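Local coordinates for uncharacterised protein (Vibrio cholerae, PDB 5KKO) that is of unknown function but is a small, mainly helical protein whose copies pack in a two-fold symmetric pair, at the interface of chains A and B. Residues are numbered along the deposited sequence; one frame, centred on the assembly and turned at random. Chains: chain A/B, Uncharacterised protein.

Contact 1 and contact 2 are neighbouring stretches of one two-fold symmetric interface, the centres of their C-alpha atoms lying about 10 Å apart. Both use helix 28-43 of both chains and share A:Leu32, which faces B:Leu32 in contact 1 and B:Ile35 and B:Thr21 in contact 2. Contact 1 brings together the N-terminal turns of the two long helices; A:Ile35 and B:Ile35 continue this pairing into contact 2, which also carries A:Leu39 onto helix 11-21 of chain B. Together they suggest a continuous hydrophobic seam, although the deposited assembly holds six copies and the structure alone does not show which association is the functional one.

Contact 1: the interface of chains A and B. Residues chain A 21, 28-29, 31-32; chain B 28-29, 32.
The backbone carbonyl oxygen of A:Thr21 is approached from two sides of the interface: CD1 of B:Leu32 packs against it from the partner chain, with CB slightly farther off, and NE of A:Arg31 gives it a weak hydrogen bond of 3.2 Å. The contact is a helix-start interface, where the first turns of helix 28-43 from both copies meet near the two-fold axis.

B:Leu32 is the main apolar insert. CD1 of B:Leu32 sits against the A:Pro28 backbone, 3.7 Å from A:Pro28 O, and also reaches the aliphatic CB and the NE of A:Arg31, whose side chain crosses it at about a right angle. The other branch turns to A:Leu32, with B:Leu32 CD2 meeting A:Leu32 CD1 at 3.9 Å. The two leucines are symmetry-related yet differently rotated: CG of A:Leu32 is anti to the backbone N (chi1 -164°), while CG of B:Leu32 stands beside its backbone N (chi1 -76°), so at this point the two copies depart from exact two-fold symmetry.

A:Arg31 bends at chi3 (-71°), which brings its guanidinium over A:Pro28 and lays one face on CA of that proline, 3.6 Å above the plane. The two prolines meet through their ring CB atoms, 3.7 Å between A:Pro28 CB and B:Pro28 CB. Alongside A:Pro28 runs B:Glu29, pointing the same way, with its carboxylate beside the proline ring. A:Arg31 NH2 lies 5.1 Å from B:Glu29 OE2, too far for a salt bridge, though their opposite charges may attract. The equivalent A:Glu29 is poorly ordered. B:Glu29 OE2 rests 3.6 Å from A:Pro28 CG.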
# COMPACT_ATOMS: atom_id res chain seq x y z
N THR A 21 -10.57 -0.59 16.70
CA THR A 21 -10.92 -1.40 17.87
C THR A 21 -11.84 -0.68 18.83
O THR A 21 -12.50 -1.34 19.65
CB THR A 21 -9.70 -1.89 18.69
OG1 THR A 21 -8.93 -0.81 19.27
CG2 THR A 21 -8.81 -2.85 17.95
N PRO A 28 -19.58 -3.42 18.89
CA PRO A 28 -18.40 -4.25 19.15
C PRO A 28 -18.26 -5.43 18.18
O PRO A 28 -17.11 -5.67 17.74
CB PRO A 28 -18.59 -4.71 20.60
CG PRO A 28 -19.53 -3.67 21.21
CD PRO A 28 -20.39 -3.11 20.08
N GLU A 29 -19.32 -6.11 17.83
CA GLU A 29 -19.21 -7.19 16.88
C GLU A 29 -18.76 -6.69 15.51
O GLU A 29 -18.02 -7.30 14.87
CB GLU A 29 -20.49 -7.98 16.77
CG GLU A 29 -20.33 -9.18 15.89
N ARG A 31 -16.91 -4.02 14.97
CA ARG A 31 -15.48 -3.72 15.09
C ARG A 31 -14.65 -4.99 14.98
O ARG A 31 -13.64 -5.01 14.27
CB ARG A 31 -15.21 -3.00 16.43
CG ARG A 31 -16.03 -1.70 16.60
CD ARG A 31 -15.45 -0.83 17.69
NE ARG A 31 -15.62 -1.34 19.04
CZ ARG A 31 -16.67 -1.07 19.83
NH1 ARG A 31 -17.73 -0.37 19.42
NH2 ARG A 31 -16.64 -1.54 21.07
N LEU A 32 -15.10 -6.07 15.62
CA LEU A 32 -14.37 -7.35 15.56
C LEU A 32 -14.44 -7.93 14.17
O LEU A 32 -13.42 -8.41 13.65
CB LEU A 32 -14.94 -8.27 16.62
CG LEU A 32 -14.12 -9.49 17.02
CD1 LEU A 32 -12.72 -9.07 17.48
CD2 LEU A 32 -14.82 -10.25 18.17
N PRO B 28 -16.82 -9.40 23.06
CA PRO B 28 -16.20 -8.72 21.90
C PRO B 28 -15.24 -7.64 22.35
O PRO B 28 -14.15 -7.53 21.79
CB PRO B 28 -17.42 -8.19 21.11
CG PRO B 28 -18.48 -9.19 21.45
CD PRO B 28 -18.30 -9.46 22.92
N GLU B 29 -15.60 -6.88 23.37
CA GLU B 29 -14.70 -5.83 23.87
C GLU B 29 -13.39 -6.41 24.44
O GLU B 29 -12.33 -5.81 24.25
CB GLU B 29 -15.39 -4.98 24.94
CG GLU B 29 -16.62 -4.24 24.43
CD GLU B 29 -17.96 -4.93 24.62
OE1 GLU B 29 -17.98 -6.23 24.60
OE2 GLU B 29 -18.98 -4.17 24.75
N LEU B 32 -11.32 -7.39 21.52
CA LEU B 32 -10.79 -6.18 20.86
C LEU B 32 -9.63 -5.59 21.63
O LEU B 32 -8.63 -5.12 21.04
CB LEU B 32 -11.94 -5.17 20.70
CG LEU B 32 -12.91 -5.54 19.57
CD1 LEU B 32 -14.17 -4.68 19.69
CD2 LEU B 32 -12.25 -5.29 18.17

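Contact 2: the interface of chains A and B. Residues chain A 32, 35-36, 39-40; chain B 14, 17-18, 21, 35.
A:Leu39 packs into the side of helix 11-21 of chain B in a helix-on-helix arrangement of the kind found in small helical bundles. The aliphatic contacts centre on this residue, which buries 83 Å² against the partner. A:Leu39 CB lies 3.5 Å from B:Leu18 CD2, and the two branches of A:Leu39 spread over B:Met17, here selenomethionine. A:Leu39 CD2 meets the terminal methyl CE of B:Met17 at 3.7 Å; the selenomethionine chain turns at chi3 (-68°) to bring that methyl round, and the two side chains cross at about a right angle. The CD1 branch lies over the backbone carbonyl of B:Met17, and it also touches CG2 of B:Thr21. B:Leu14 adds its CD1 to the CD2 branch of A:Leu39, 4.0 Å away.

A second apolar group lies near the two-fold axis. A:Ile35 and B:Ile35 slide past each other in opposite directions and meet through their CG2 methyls at 4.0 Å. CD1 of B:Ile35 reaches instead to A:Leu32, touching CD1 of that leucine.

The lysine contact is made by methylenes. CG of A:Lys36 stands beside its backbone N, and a departure from the extended form at chi2 (135°) brings CD against B:Thr21 as well; the two side chains cross obliquely. The packing is tight, with A:Lys36 CG 3.5 Å from B:Thr21 CG2 and similarly near its CB.

A hydrogen bond within chain B supports the threonine. The hydroxyl OG1 of B:Thr21 donates a 2.7 Å hydrogen bond to O of B:Leu18, in the carbonyl plane and on a lone pair, at a C=O...donor angle of 144°. This bond probably holds the threonine's rotation, with CG2 turned toward A:Lys36, A:Leu39 and A:Leu32.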
# COMPACT_ATOMS: atom_id res chain seq x y z
N LEU A 32 -15.10 -6.07 15.62
CA LEU A 32 -14.37 -7.35 15.56
C LEU A 32 -14.44 -7.93 14.17
O LEU A 32 -13.42 -8.41 13.65
CB LEU A 32 -14.94 -8.27 16.62
CG LEU A 32 -14.12 -9.49 17.02
CD1 LEU A 32 -12.72 -9.07 17.48
CD2 LEU A 32 -14.82 -10.25 18.17
N ILE A 35 -11.91 -5.87 12.15
CA ILE A 35 -10.55 -6.29 12.53
C ILE A 35 -10.22 -7.66 11.91
O ILE A 35 -9.13 -7.86 11.37
CB ILE A 35 -10.41 -6.34 14.06
CG1 ILE A 35 -10.36 -4.93 14.64
CG2 ILE A 35 -9.12 -7.11 14.42
CD1 ILE A 35 -9.16 -4.01 14.16
N LYS A 36 -11.16 -8.60 11.97
CA LYS A 36 -10.92 -9.91 11.38
C LYS A 36 -10.65 -9.79 9.88
O LYS A 36 -9.77 -10.46 9.34
CB LYS A 36 -12.14 -10.81 11.62
CG LYS A 36 -12.12 -11.49 12.97
CD LYS A 36 -13.44 -11.43 13.70
CE LYS A 36 -14.50 -12.28 13.10
NZ LYS A 36 -15.80 -11.63 13.46
N LEU A 39 -7.09 -8.72 9.52
CA LEU A 39 -6.15 -9.80 9.87
C LEU A 39 -6.11 -10.81 8.73
O LEU A 39 -5.02 -11.30 8.38
CB LEU A 39 -6.59 -10.50 11.18
CG LEU A 39 -6.46 -9.61 12.43
CD1 LEU A 39 -7.13 -10.33 13.64
CD2 LEU A 39 -4.96 -9.32 12.76
N LEU A 40 -7.29 -11.10 8.15
CA LEU A 40 -7.39 -12.04 7.02
C LEU A 40 -6.56 -11.55 5.82
O LEU A 40 -5.94 -12.36 5.12
CB LEU A 40 -8.87 -12.23 6.63
CG LEU A 40 -9.29 -13.10 5.44
CD1 LEU A 40 -8.76 -14.52 5.60
CD2 LEU A 40 -10.85 -13.08 5.21
N LEU B 14 0.44 -12.84 14.64
CA LEU B 14 -0.72 -12.80 13.74
C LEU B 14 -1.68 -13.93 14.07
O LEU B 14 -2.89 -13.72 14.14
CB LEU B 14 -0.22 -12.86 12.27
CG LEU B 14 -1.32 -13.01 11.22
CD1 LEU B 14 -2.17 -11.72 11.29
CD2 LEU B 14 -0.74 -13.10 9.83
N MSE B 17 -3.64 -13.22 17.19
CA MSE B 17 -4.72 -12.23 17.01
C MSE B 17 -5.90 -12.88 16.26
O MSE B 17 -7.04 -12.71 16.66
CB MSE B 17 -4.26 -10.99 16.23
CG MSE B 17 -3.30 -10.12 17.05
SE MSE B 17 -2.87 -8.45 16.18
CE MSE B 17 -1.81 -9.16 14.69
N LEU B 18 -5.60 -13.70 15.24
CA LEU B 18 -6.71 -14.43 14.60
C LEU B 18 -7.43 -15.34 15.60
O LEU B 18 -8.66 -15.35 15.66
CB LEU B 18 -6.20 -15.29 13.43
CG LEU B 18 -5.80 -14.49 12.20
CD1 LEU B 18 -4.88 -15.36 11.29
CD2 LEU B 18 -6.97 -13.98 11.44
N THR B 21 -9.91 -13.67 18.01
CA THR B 21 -11.20 -13.23 17.50
C THR B 21 -12.26 -14.30 17.61
O THR B 21 -13.44 -13.94 17.61
CB THR B 21 -11.15 -12.79 16.02
OG1 THR B 21 -10.89 -13.93 15.17
CG2 THR B 21 -10.14 -11.72 15.78
N ILE B 35 -6.59 -7.69 21.15
CA ILE B 35 -5.98 -7.47 19.85
C ILE B 35 -5.27 -6.13 19.84
O ILE B 35 -4.18 -6.00 19.28
CB ILE B 35 -7.05 -7.60 18.77
CG1 ILE B 35 -7.35 -9.11 18.62
CG2 ILE B 35 -6.49 -7.08 17.38
CD1 ILE B 35 -8.70 -9.53 17.91